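Side-chain contacts in polymerase subunit PA (Dhori virus, PDB 4CGS), which probably binds RNA as part of the viral polymerase, its N-terminal domain being related to the cap-snatching endonuclease domain of influenza PA: residues Pro8-Ser13 / Tyr154-Glu159; Leu18-Lys23 / Glu33-Glu38; Cys39-Val44 / Val87-Asp92. All coordinates share one frame; numbering follows the deposited sequence.

Overall arrangement
Near the N terminus, residues 8-13, just before helix 13-18, meet the end of helix 140-157 in interaction 1, which closes a loop spanning most of the domain and encloses the other two contacts. Within it, interaction 2 closes a short loop between the chain leaving helix 13-18 and the first half of helix 31-44. Interaction 3 follows in series, reaching from the second half of that helix to Asp89, just ahead of strand 90-92. Helix 31-44 is thus common to interactions 2 and 3, and it also meets interaction 1 through Pro8 on Ile36 and Ile11 on Cys39. Together the contacts tie the N-terminal helices to helix 140-157 and the mixed sheet.

Interaction 1: residues Pro8-Ser13 / Tyr154-Glu159; sequences PKSISS and YNESLE
Glu156 carries its carboxylate to the turn at Lys9 and Ser10 on a straight side chain: CG lies trans to the backbone N (chi1 178°), and the chain stays extended to CD. Ser10 supplies the complementary geometry, its OG lying beside its own backbone N (chi1 -55°), which lets the hydroxyl and the amide of one residue converge on a single oxygen. Pro8 to Ile11 form a type I beta turn, closed by Ile11 N to Pro8 O. The amides of its two middle residues point to the same carboxylate. Lys9 N donates to Glu156 OE2 at 2.8 Å, using the syn lone pair. Ser10 N reaches Glu156 OE1 at 2.9 Å, also from the syn side but somewhat out of the carboxylate plane. From the anti side of that same oxygen, Ser10 OG donates to Glu156 OE1 over 2.6 Å, a short bond. OE1 therefore accepts two protein donors and OE2 one, so three bonds fix the rotation of the carboxylate and brace the turn. The negative charge is consequently met by two peptide N-H groups and a hydroxyl, which would be expected to stabilise the ionised form. Carbon contacts add to this: Pro8 CB lies on one side of the Glu156 carboxylate plane, 3.6 Å from OE1, and Lys9 CB on the opposite side, near OE2, whereas the amino end of Lys9 bends away from the helix. Around this grip, Ser10 and Ile11 rest against helix 140-157 at Ile153, with Ile11 reaching Phe149 as well. Pro8 packs on Ile36 and Ile11 on Cys39 of helix 31-44, while Ser12 N-caps helix 13-18 through Ile15 N, so that the turn lies where these three helices meet.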
ATOM      1  N   PRO A   8       5.541  15.108   3.197  1.00  8.09           N
ATOM      2  CA  PRO A   8       6.907  14.769   2.880  1.00  8.87           C
ATOM      3  C   PRO A   8       7.234  15.048   1.398  1.00  9.11           C
ATOM      4  O   PRO A   8       6.376  14.936   0.535  1.00  8.98           O
ATOM      5  CB  PRO A   8       6.981  13.273   3.221  1.00  8.79           C
ATOM      6  CG  PRO A   8       5.863  13.034   4.155  1.00  9.79           C
ATOM      7  CD  PRO A   8       4.790  13.943   3.692  1.00  9.88           C
ATOM      8  N   LYS A   9       8.475  15.431   1.141  1.00  8.37           N
ATOM      9  CA  LYS A   9       8.917  15.625  -0.218  1.00  9.79           C
ATOM     10  C   LYS A   9       8.713  14.356  -1.047  1.00  8.73           C
ATOM     11  O   LYS A   9       8.469  14.413  -2.218  1.00 10.80           O
ATOM     12  CB  LYS A   9      10.401  15.991  -0.256  1.00 12.69           C
ATOM     13  CG  LYS A   9      10.965  16.470  -1.587  1.00 22.01           C
ATOM     14  CD  LYS A   9      12.493  16.582  -1.534  1.00 24.95           C
ATOM     15  CE  LYS A   9      13.053  17.881  -2.114  1.00 29.41           C
ATOM     16  NZ  LYS A   9      13.075  17.796  -3.599  1.00 37.00           N
ATOM     17  N   SER A  10       8.855  13.217  -0.378  1.00  7.73           N
ATOM     18  CA  SER A  10       8.786  11.937  -1.052  1.00  8.54           C
ATOM     19  C   SER A  10       7.409  11.454  -1.442  1.00  8.61           C
ATOM     20  O   SER A  10       7.294  10.363  -2.076  1.00  9.89           O
ATOM     21  CB  SER A  10       9.478  10.856  -0.194  1.00 10.78           C
ATOM     22  OG  SER A  10      10.802  11.149   0.173  1.00 14.68           O
ATOM     23  N   ILE A  11       6.360  12.153  -0.985  1.00  7.21           N
ATOM     24  CA  ILE A  11       4.994  11.819  -1.364  1.00  6.98           C
ATOM     25  C   ILE A  11       4.580  12.790  -2.433  1.00  7.80           C
ATOM     26  O   ILE A  11       4.757  14.004  -2.303  1.00  7.88           O
ATOM     27  CB  ILE A  11       4.057  11.927  -0.163  1.00  7.46           C
ATOM     28  CG1 ILE A  11       4.371  10.911   0.961  1.00  8.78           C
ATOM     29  CG2 ILE A  11       2.584  11.730  -0.609  1.00  8.89           C
ATOM     30  CD1 ILE A  11       4.387   9.459   0.502  1.00  9.18           C
ATOM     31  N   SER A  12       4.046  12.267  -3.519  1.00  7.33           N
ATOM     32  CA  SER A  12       3.615  13.222  -4.583  1.00  7.73           C
ATOM     33  C   SER A  12       2.459  14.144  -4.140  1.00  7.70           C
ATOM     34  O   SER A  12       1.612  13.773  -3.310  1.00  7.54           O
ATOM     35  CB  SER A  12       3.195  12.490  -5.849  1.00  8.19           C
ATOM     36  OG  SER A  12       1.933  11.851  -5.670  1.00  8.35           O
ATOM     37  N   SER A  13       2.406  15.350  -4.672  1.00  8.76           N
ATOM     38  CA  SER A  13       1.364  16.245  -4.359  1.00  8.39           C
ATOM     39  C   SER A  13       0.011  15.659  -4.671  1.00  7.09           C
ATOM     40  O   SER A  13      -0.932  15.879  -3.922  1.00  9.17           O
ATOM     41  CB  SER A  13       1.571  17.602  -5.086  1.00  9.65           C
ATOM     42  OG  SER A  13       2.755  18.228  -4.692  1.00 14.92           O
ATOM     43  N   TYR A 154      11.842   6.724   4.035  1.00  7.73           N
ATOM     44  CA  TYR A 154      12.491   6.386   5.301  1.00  7.75           C
ATOM     45  C   TYR A 154      13.668   7.336   5.537  1.00  6.64           C
ATOM     46  O   TYR A 154      13.792   7.929   6.610  1.00  6.78           O
ATOM     47  CB  TYR A 154      12.987   4.970   5.240  1.00  8.59           C
ATOM     48  CG  TYR A 154      13.725   4.495   6.452  1.00  9.22           C
ATOM     49  CD1 TYR A 154      13.142   4.263   7.626  1.00 12.10           C
ATOM     50  CD2 TYR A 154      15.080   4.160   6.340  1.00 10.00           C
ATOM     51  CE1 TYR A 154      13.840   3.729   8.720  1.00 13.97           C
ATOM     52  CE2 TYR A 154      15.782   3.716   7.436  1.00 11.09           C
ATOM     53  CZ  TYR A 154      15.152   3.492   8.639  1.00 13.26           C
ATOM     54  OH  TYR A 154      15.867   2.990   9.708  1.00 19.17           O
ATOM     55  N   ASN A 155      14.546   7.448   4.558  1.00  6.59           N
ATOM     56  CA  ASN A 155      15.697   8.351   4.697  1.00  6.76           C
ATOM     57  C   ASN A 155      15.308   9.819   4.850  1.00  7.85           C
ATOM     58  O   ASN A 155      15.981  10.559   5.562  1.00  8.34           O
ATOM     59  CB  ASN A 155      16.711   8.084   3.615  1.00  6.49           C
ATOM     60  CG  ASN A 155      17.496   6.855   3.922  1.00  8.07           C
ATOM     61  OD1 ASN A 155      17.998   6.719   5.051  1.00  8.46           O
ATOM     62  ND2 ASN A 155      17.613   5.957   2.902  1.00 14.41           N
ATOM     63  N   GLU A 156      14.241  10.247   4.217  1.00  7.80           N
ATOM     64  CA  GLU A 156      13.713  11.622   4.430  1.00  7.72           C
ATOM     65  C   GLU A 156      13.212  11.763   5.866  1.00  8.58           C
ATOM     66  O   GLU A 156      13.475  12.765   6.533  1.00  9.41           O
ATOM     67  CB  GLU A 156      12.565  11.940   3.455  1.00  7.50           C
ATOM     68  CG  GLU A 156      12.024  13.342   3.749  1.00  9.45           C
ATOM     69  CD  GLU A 156      10.813  13.723   2.938  1.00 10.21           C
ATOM     70  OE1 GLU A 156      10.353  12.937   2.062  1.00 10.33           O
ATOM     71  OE2 GLU A 156      10.330  14.857   3.186  1.00 11.52           O
ATOM     72  N   SER A 157      12.488  10.778   6.366  0.60  8.28           N
ATOM     73  CA  SER A 157      11.890  10.835   7.671  0.60  9.50           C
ATOM     74  C   SER A 157      12.948  10.880   8.780  0.60  9.14           C
ATOM     75  O   SER A 157      12.667  11.481   9.824  0.60 11.24           O
ATOM     76  CB  SER A 157      10.942   9.651   7.773  0.60 10.71           C
ATOM     77  OG  SER A 157       9.899   9.695   6.757  0.60 12.11           O
ATOM     78  N   LEU A 158      14.134  10.335   8.547  1.00  9.82           N
ATOM     79  CA  LEU A 158      15.207  10.335   9.570  1.00 11.53           C
ATOM     80  C   LEU A 158      15.767  11.731   9.731  1.00 11.50           C
ATOM     81  O   LEU A 158      16.430  12.020  10.733  1.00 13.31           O
ATOM     82  CB  LEU A 158      16.349   9.415   9.136  1.00  9.49           C
ATOM     83  CG  LEU A 158      16.119   7.902   9.326  1.00 10.10           C
ATOM     84  CD1 LEU A 158      17.106   7.098   8.512  1.00 10.71           C
ATOM     85  CD2 LEU A 158      16.223   7.606  10.796  1.00 12.91           C
ATOM     86  N   GLU A 159      15.537  12.619   8.760  1.00 10.74           N
ATOM     87  CA  GLU A 159      16.058  14.028   8.859  1.00 11.80           C
ATOM     88  C   GLU A 159      15.266  14.922   9.779  1.00 12.56           C
ATOM     89  O   GLU A 159      15.742  16.029  10.091  1.00 16.89           O
ATOM     90  CB  GLU A 159      16.035  14.618   7.480  1.00 11.53           C
ATOM     91  CG  GLU A 159      17.044  13.948   6.529  1.00 12.97           C
ATOM     92  CD  GLU A 159      18.484  14.134   7.037  1.00 13.77           C
ATOM     93  OE1 GLU A 159      18.918  15.206   7.461  1.00 20.97           O
ATOM     94  OE2 GLU A 159      19.263  13.201   6.989  1.00 16.28           O
TER

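Interaction 2: residues Leu18-Lys23 / Glu33-Glu38; sequences LSETSK and EARIVE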
ATOM      1  N   LEU A  18      -5.187  13.430  -3.003  1.00  7.65           N
ATOM      2  CA  LEU A  18      -6.155  12.366  -3.105  1.00  8.27           C
ATOM      3  C   LEU A  18      -6.503  11.803  -1.693  1.00  8.47           C
ATOM      4  O   LEU A  18      -7.642  11.389  -1.417  1.00  9.09           O
ATOM      5  CB  LEU A  18      -5.707  11.248  -4.089  1.00  8.62           C
ATOM      6  CG  LEU A  18      -6.805  10.191  -4.359  1.00  7.16           C
ATOM      7  CD1 LEU A  18      -8.181  10.804  -4.729  1.00  7.86           C
ATOM      8  CD2 LEU A  18      -6.365   9.148  -5.363  1.00  9.85           C
ATOM      9  N   SER A  19      -5.510  11.751  -0.830  1.00  7.16           N
ATOM     10  CA  SER A  19      -5.735  11.270   0.522  1.00  7.24           C
ATOM     11  C   SER A  19      -6.756  12.068   1.307  1.00  8.43           C
ATOM     12  O   SER A  19      -7.263  11.593   2.332  1.00  9.44           O
ATOM     13  CB  SER A  19      -4.463  11.149   1.328  1.00  7.03           C
ATOM     14  OG  SER A  19      -3.966  12.370   1.744  1.00  7.54           O
ATOM     15  N   GLU A  20      -7.092  13.276   0.876  1.00 11.20           N
ATOM     16  CA  GLU A  20      -8.231  14.004   1.570  1.00 13.27           C
ATOM     17  C   GLU A  20      -9.585  13.305   1.422  1.00 10.37           C
ATOM     18  O   GLU A  20     -10.565  13.537   2.160  1.00 14.92           O
ATOM     19  CB  GLU A  20      -8.411  15.303   0.870  1.00 16.63           C
ATOM     20  CG  GLU A  20      -7.301  16.288   1.169  1.00 16.61           C
ATOM     21  CD  GLU A  20      -7.524  17.649   0.477  1.00 28.42           C
ATOM     22  OE1 GLU A  20      -8.335  17.688  -0.490  1.00 28.04           O
ATOM     23  OE2 GLU A  20      -6.904  18.654   0.905  1.00 29.49           O
ATOM     24  N   THR A  21      -9.690  12.315   0.501  1.00 13.30           N
ATOM     25  CA  THR A  21     -10.969  11.568   0.316  1.00 12.37           C
ATOM     26  C   THR A  21     -11.132  10.454   1.340  1.00 11.82           C
ATOM     27  O   THR A  21     -12.192   9.839   1.396  1.00 13.74           O
ATOM     28  CB  THR A  21     -11.047  10.897  -1.083  1.00 13.78           C
ATOM     29  OG1 THR A  21     -10.020   9.890  -1.276  1.00 15.19           O
ATOM     30  CG2 THR A  21     -11.036  11.966  -2.245  1.00 18.51           C
ATOM     31  N   SER A  22     -10.057  10.169   2.102  1.00 10.78           N
ATOM     32  CA  SER A  22     -10.054   9.170   3.093  1.00 10.00           C
ATOM     33  C   SER A  22     -10.255   9.598   4.578  1.00  9.30           C
ATOM     34  O   SER A  22      -9.572  10.406   5.136  1.00 12.18           O
ATOM     35  CB  SER A  22      -8.749   8.425   2.990  1.00 10.00           C
ATOM     36  OG  SER A  22      -8.762   7.432   3.973  1.00  9.11           O
ATOM     37  N   LYS A  23     -11.275   8.999   5.212  1.00  8.31           N
ATOM     38  CA  LYS A  23     -11.551   9.172   6.631  1.00  8.98           C
ATOM     39  C   LYS A  23     -10.676   8.316   7.508  1.00  8.29           C
ATOM     40  O   LYS A  23     -10.691   8.492   8.731  1.00  8.49           O
ATOM     41  CB  LYS A  23     -13.006   8.902   6.902  1.00 11.91           C
ATOM     42  CG  LYS A  23     -13.980   9.691   6.048  1.00 17.64           C
ATOM     43  CD  LYS A  23     -15.115  10.242   6.873  1.00 21.63           C
ATOM     44  CE  LYS A  23     -15.930  11.282   6.103  1.00 24.58           C
ATOM     45  NZ  LYS A  23     -16.962  10.625   5.234  1.00 30.67           N
ATOM     46  N   GLU A  33       0.741  11.461  11.098  1.00  6.62           N
ATOM     47  CA  GLU A  33       1.533  10.255  10.974  1.00  5.99           C
ATOM     48  C   GLU A  33       0.736   9.195  10.176  1.00  6.26           C
ATOM     49  O   GLU A  33       1.251   8.530   9.296  1.00  6.50           O
ATOM     50  CB  GLU A  33       1.921   9.693  12.311  1.00  8.35           C
ATOM     51  CG  GLU A  33       2.887  10.500  13.187  1.00 10.31           C
ATOM     52  CD  GLU A  33       2.268  11.644  13.989  1.00 11.12           C
ATOM     53  OE1 GLU A  33       1.136  12.053  13.769  1.00 10.70           O
ATOM     54  OE2 GLU A  33       2.926  12.098  14.956  1.00 13.07           O
ATOM     55  N   ALA A  34      -0.512   9.019  10.554  1.00  6.67           N
ATOM     56  CA  ALA A  34      -1.368   8.093   9.873  1.00  5.52           C
ATOM     57  C   ALA A  34      -1.591   8.465   8.443  1.00  5.46           C
ATOM     58  O   ALA A  34      -1.613   7.563   7.570  1.00  5.83           O
ATOM     59  CB  ALA A  34      -2.695   7.932  10.597  1.00  7.91           C
ATOM     60  N   ARG A  35      -1.710   9.716   8.106  1.00  5.48           N
ATOM     61  CA  ARG A  35      -1.920  10.159   6.722  1.00  5.99           C
ATOM     62  C   ARG A  35      -0.681   9.838   5.898  1.00  5.62           C
ATOM     63  O   ARG A  35      -0.800   9.378   4.746  1.00  5.53           O
ATOM     64  CB  ARG A  35      -2.199  11.651   6.673  1.00  6.54           C
ATOM     65  CG  ARG A  35      -2.574  12.196   5.330  1.00  6.77           C
ATOM     66  CD  ARG A  35      -3.026  13.619   5.362  1.00  6.84           C
ATOM     67  NE  ARG A  35      -3.397  14.074   4.029  1.00  6.98           N
ATOM     68  CZ  ARG A  35      -3.748  15.342   3.759  1.00  7.82           C
ATOM     69  NH1 ARG A  35      -3.758  16.226   4.769  1.00  9.47           N
ATOM     70  NH2 ARG A  35      -4.014  15.740   2.501  1.00  9.30           N
ATOM     71  N   ILE A  36       0.518  10.096   6.463  1.00  6.49           N
ATOM     72  CA  ILE A  36       1.716   9.745   5.758  1.00  6.70           C
ATOM     73  C   ILE A  36       1.812   8.290   5.503  1.00  5.71           C
ATOM     74  O   ILE A  36       2.099   7.875   4.383  1.00  5.94           O
ATOM     75  CB  ILE A  36       2.968  10.286   6.502  1.00  6.98           C
ATOM     76  CG1 ILE A  36       2.953  11.849   6.478  1.00  6.96           C
ATOM     77  CG2 ILE A  36       4.250   9.766   5.850  1.00  8.45           C
ATOM     78  CD1 ILE A  36       3.948  12.530   7.390  1.00  9.78           C
ATOM     79  N   VAL A  37       1.604   7.463   6.514  1.00  5.74           N
ATOM     80  CA  VAL A  37       1.586   6.011   6.316  1.00  5.66           C
ATOM     81  C   VAL A  37       0.567   5.553   5.273  1.00  5.67           C
ATOM     82  O   VAL A  37       0.873   4.688   4.449  1.00  5.82           O
ATOM     83  CB  VAL A  37       1.469   5.242   7.636  1.00  5.90           C
ATOM     84  CG1 VAL A  37       1.275   3.745   7.395  1.00  8.75           C
ATOM     85  CG2 VAL A  37       2.707   5.485   8.488  1.00  8.60           C
ATOM     86  N   GLU A  38      -0.593   6.188   5.273  1.00  5.73           N
ATOM     87  CA  GLU A  38      -1.660   5.790   4.293  1.00  4.51           C
ATOM     88  C   GLU A  38      -1.232   6.168   2.890  1.00  5.14           C
ATOM     89  O   GLU A  38      -1.445   5.423   1.935  1.00  5.11           O
ATOM     90  CB  GLU A  38      -2.990   6.437   4.693  1.00  5.53           C
ATOM     91  CG  GLU A  38      -4.191   5.853   3.964  1.00  6.57           C
ATOM     92  CD  GLU A  38      -5.510   6.382   4.455  1.00  7.58           C
ATOM     93  OE1 GLU A  38      -5.601   6.929   5.565  1.00  6.72           O
ATOM     94  OE2 GLU A  38      -6.478   6.301   3.653  1.00  8.75           O
TER
HETATM   95  O   HOH W   1      -4.544  18.312   1.519  1.00 28.92           O
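Ser19 and Arg35 mark the nearest approach of the two backbones, 7.4 Å between their CA atoms, where the chain leaving helix 13-18 passes beside regular helical turns of residues 33-38. Arg35 extends fully from CG to NE and delivers its guanidinium edge to Ser19. Arg35 NE donates to Ser19 OG at 2.9 Å, with an N-H...O angle of 161° and the oxygen close to the guanidinium plane. Ser19 adopts chi1 75°, placing OG between its backbone N and carbonyl carbon; from there the hydroxyl also bonds to the carbonyl O of Trp16. That carbonyl accepts from Arg35 NH2 too, and the Trp16 ring makes a cation-pi contact with the guanidinium, so the group is held both at its edge and by an aromatic partner. Glu20 adds an indirect link. Its CG lies 3.6 Å from Arg35 NH2, and its carboxylate is turned by 39° from the guanidinium plane. Rather than forming a salt bridge, it works through a water that donates to Glu20 OE2 at 2.5 Å and accepts from Arg35 NH2 at 2.8 Å. One helical turn farther on, Ser22 OG donates to Glu38 OE2 at 2.6 Å, using the syn lone pair. The same carboxylate oxygen accepts from Trp65 NE1, while Ser22 OG is bonded to Glu24 N, so the hydroxyl is engaged with both side chain and backbone. These polar links, largely buried, tie the connection after helix 13-18 along helix 31-44. The result is a connection between two consecutive helices in which the chain leaving helix 13-18 is held by serine hydroxyls to Arg35 and Glu38, one turn apart on helix 31-44, within the N-terminal domain of an orthomyxovirus PA subunit.

Interaction 3: residues Cys39-Val44 / Val87-Asp92; sequences CIKYTV and VPDLLD
Lys41 and Asp89 meet side chain to side chain, crossing at about a right angle, with two waters linking their polar ends. Lys41 CE rather than NZ is presented to the carboxylate, 3.6 Å from both Asp89 OD1 and OD2; the salt bridge from Lys41 NZ to Asp89 OD1 is long, at 3.9 Å. The waters do the nearer work. One accepts from Lys41 NZ at 2.8 Å and donates to Asp89 OD1, while the second takes only a weak bond from NZ but donates firmly to Asp89 OD2 at 2.8 Å. Lys41 gets there as an all-extended chain, whereas the Asp89 carboxylate is oriented mainly by Val101 N, its strongest partner, bonded to OD2. By comparison with influenza PA, Asp89 probably corresponds to a metal-binding aspartate of the endonuclease site, and Lys41 to its metal-ligand histidine, so a lysine would stand where a ligand lies in that relative. Next outward, Asp89 and Leu90 both face Val99 in a classic beta bulge at the entry to strand 90-92. Lys41 packs on Met64, and helix 31-44 is backed by Ile15 of helix 13-18 and Phe149 of helix 140-157.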
ATOM      1  N   CYS A  39      -0.578   7.301   2.752  1.00  5.19           N
ATOM      2  CA  CYS A  39      -0.035   7.684   1.467  1.00  5.50           C
ATOM      3  C   CYS A  39       1.107   6.803   1.031  1.00  5.30           C
ATOM      4  O   CYS A  39       1.267   6.506  -0.147  1.00  5.42           O
ATOM      5  CB  CYS A  39       0.443   9.131   1.434  1.00  4.84           C
ATOM      6  SG  CYS A  39      -0.857  10.396   1.517  1.00  6.64           S
ATOM      7  N   ILE A  40       1.925   6.326   1.962  1.00  4.42           N
ATOM      8  CA  ILE A  40       2.963   5.331   1.674  1.00  5.75           C
ATOM      9  C   ILE A  40       2.300   4.066   1.144  1.00  5.54           C
ATOM     10  O   ILE A  40       2.745   3.487   0.143  1.00  5.39           O
ATOM     11  CB  ILE A  40       3.841   5.058   2.907  1.00  5.46           C
ATOM     12  CG1 ILE A  40       4.736   6.298   3.244  1.00  5.05           C
ATOM     13  CG2 ILE A  40       4.754   3.827   2.664  1.00  8.68           C
ATOM     14  CD1 ILE A  40       5.514   6.157   4.536  1.00  6.20           C
ATOM     15  N   LYS A  41       1.248   3.590   1.846  1.00  5.12           N
ATOM     16  CA  LYS A  41       0.528   2.404   1.415  1.00  5.84           C
ATOM     17  C   LYS A  41      -0.007   2.564   0.000  1.00  4.72           C
ATOM     18  O   LYS A  41       0.136   1.669  -0.824  1.00  5.18           O
ATOM     19  CB  LYS A  41      -0.586   2.144   2.377  1.00  6.21           C
ATOM     20  CG  LYS A  41      -1.461   0.936   2.029  1.00  6.77           C
ATOM     21  CD  LYS A  41      -2.571   0.817   3.045  1.00  9.26           C
ATOM     22  CE  LYS A  41      -3.620  -0.188   2.670  1.00  8.92           C
ATOM     23  NZ  LYS A  41      -4.553  -0.373   3.861  1.00 12.80           N
ATOM     24  N   TYR A  42      -0.610   3.691  -0.325  1.00  4.95           N
ATOM     25  CA  TYR A  42      -1.133   3.945  -1.646  1.00  4.52           C
ATOM     26  C   TYR A  42      -0.038   3.920  -2.686  1.00  4.27           C
ATOM     27  O   TYR A  42      -0.182   3.364  -3.789  1.00  5.37           O
ATOM     28  CB  TYR A  42      -1.969   5.184  -1.701  1.00  5.36           C
ATOM     29  CG  TYR A  42      -2.713   5.378  -2.987  1.00  6.90           C
ATOM     30  CD1 TYR A  42      -3.836   4.583  -3.262  1.00  6.23           C
ATOM     31  CD2 TYR A  42      -2.286   6.267  -3.962  1.00  5.71           C
ATOM     32  CE1 TYR A  42      -4.561   4.701  -4.425  1.00  5.73           C
ATOM     33  CE2 TYR A  42      -3.007   6.408  -5.157  1.00  6.52           C
ATOM     34  CZ  TYR A  42      -4.146   5.666  -5.368  1.00  5.95           C
ATOM     35  OH  TYR A  42      -4.862   5.791  -6.545  1.00  7.12           O
ATOM     36  N   THR A  43       1.035   4.620  -2.390  1.00  4.87           N
ATOM     37  CA  THR A  43       2.180   4.698  -3.273  1.00  5.61           C
ATOM     38  C   THR A  43       2.750   3.301  -3.535  1.00  5.71           C
ATOM     39  O   THR A  43       3.147   2.966  -4.676  1.00  5.82           O
ATOM     40  CB  THR A  43       3.279   5.665  -2.761  1.00  5.14           C
ATOM     41  OG1 THR A  43       2.696   6.936  -2.494  1.00  5.69           O
ATOM     42  CG2 THR A  43       4.349   5.852  -3.824  1.00  6.23           C
ATOM     43  N   VAL A  44       2.792   2.433  -2.538  1.00  5.15           N
ATOM     44  CA  VAL A  44       3.230   1.068  -2.700  1.00  5.75           C
ATOM     45  C   VAL A  44       2.290   0.345  -3.675  1.00  5.09           C
ATOM     46  O   VAL A  44       2.747  -0.335  -4.582  1.00  6.11           O
ATOM     47  CB  VAL A  44       3.357   0.352  -1.346  1.00  5.32           C
ATOM     48  CG1 VAL A  44       3.440  -1.184  -1.591  1.00  6.30           C
ATOM     49  CG2 VAL A  44       4.565   0.869  -0.598  1.00  7.16           C
ATOM     50  N   VAL A  87     -12.194  -4.628   1.476  1.00  9.89           N
ATOM     51  CA  VAL A  87     -11.920  -5.132   0.133  1.00  8.39           C
ATOM     52  C   VAL A  87     -10.405  -5.155  -0.114  1.00  7.12           C
ATOM     53  O   VAL A  87      -9.612  -4.459   0.495  1.00  8.40           O
ATOM     54  CB  VAL A  87     -12.613  -4.297  -0.997  1.00 11.41           C
ATOM     55  CG1 VAL A  87     -14.085  -4.158  -0.724  1.00 12.76           C
ATOM     56  CG2 VAL A  87     -11.979  -2.926  -1.151  1.00 12.77           C
ATOM     57  N   PRO A  88      -9.929  -6.099  -0.974  1.00  7.01           N
ATOM     58  CA  PRO A  88      -8.480  -6.080  -1.251  1.00  6.27           C
ATOM     59  C   PRO A  88      -8.053  -4.744  -1.813  1.00  5.98           C
ATOM     60  O   PRO A  88      -8.784  -4.124  -2.616  1.00  7.34           O
ATOM     61  CB  PRO A  88      -8.306  -7.235  -2.242  1.00  7.31           C
ATOM     62  CG  PRO A  88      -9.542  -8.066  -2.094  1.00  8.44           C
ATOM     63  CD  PRO A  88     -10.608  -7.190  -1.708  1.00  8.26           C
ATOM     64  N   ASP A  89      -6.825  -4.337  -1.513  1.00  5.01           N
ATOM     65  CA  ASP A  89      -6.249  -3.104  -2.050  1.00  5.99           C
ATOM     66  C   ASP A  89      -6.004  -3.128  -3.550  1.00  4.61           C
ATOM     67  O   ASP A  89      -6.165  -2.128  -4.241  1.00  5.60           O
ATOM     68  CB  ASP A  89      -4.950  -2.770  -1.245  1.00  6.06           C
ATOM     69  CG  ASP A  89      -5.230  -2.553   0.191  1.00  6.96           C
ATOM     70  OD1 ASP A  89      -6.104  -1.644   0.470  1.00  8.30           O
ATOM     71  OD2 ASP A  89      -4.598  -3.188   1.043  1.00  7.58           O
ATOM     72  N   LEU A  90      -5.664  -4.323  -4.062  1.00  5.61           N
ATOM     73  CA  LEU A  90      -5.549  -4.540  -5.470  1.00  5.35           C
ATOM     74  C   LEU A  90      -6.183  -5.894  -5.866  1.00  5.68           C
ATOM     75  O   LEU A  90      -6.225  -6.822  -5.072  1.00  6.15           O
ATOM     76  CB  LEU A  90      -4.094  -4.531  -6.014  1.00  5.60           C
ATOM     77  CG  LEU A  90      -3.138  -3.435  -5.619  1.00  5.70           C
ATOM     78  CD1 LEU A  90      -2.412  -3.764  -4.313  1.00  7.24           C
ATOM     79  CD2 LEU A  90      -2.163  -3.117  -6.748  1.00  7.55           C
ATOM     80  N   LEU A  91      -6.663  -6.003  -7.106  1.00  6.17           N
ATOM     81  CA  LEU A  91      -6.969  -7.246  -7.733  1.00  6.48           C
ATOM     82  C   LEU A  91      -5.834  -7.589  -8.708  1.00  5.89           C
ATOM     83  O   LEU A  91      -5.520  -6.762  -9.555  1.00  7.48           O
ATOM     84  CB  LEU A  91      -8.304  -7.196  -8.417  1.00  7.26           C
ATOM     85  CG  LEU A  91      -9.534  -6.779  -7.653  1.00  7.08           C
ATOM     86  CD1 LEU A  91     -10.763  -6.844  -8.547  1.00 10.56           C
ATOM     87  CD2 LEU A  91      -9.666  -7.584  -6.355  1.00  8.26           C
ATOM     88  N   ASP A  92      -5.242  -8.789  -8.592  1.00  6.91           N
ATOM     89  CA  ASP A  92      -4.202  -9.241  -9.462  1.00  6.81           C
ATOM     90  C   ASP A  92      -4.891 -10.139 -10.500  1.00  6.98           C
ATOM     91  O   ASP A  92      -5.319 -11.253 -10.174  1.00  8.24           O
ATOM     92  CB  ASP A  92      -3.188 -10.025  -8.664  1.00  7.57           C
ATOM     93  CG  ASP A  92      -2.078 -10.604  -9.507  1.00  9.08           C
ATOM     94  OD1 ASP A  92      -2.176 -10.691 -10.735  1.00  9.08           O
ATOM     95  OD2 ASP A  92      -1.029 -11.001  -8.905  1.00  9.97           O
TER
HETATM   96  O   HOH W   2      -7.044  -0.712   2.684  1.00 22.86           O
HETATM   97  O   HOH W   3      -4.979  -3.719   3.756  1.00 24.32           O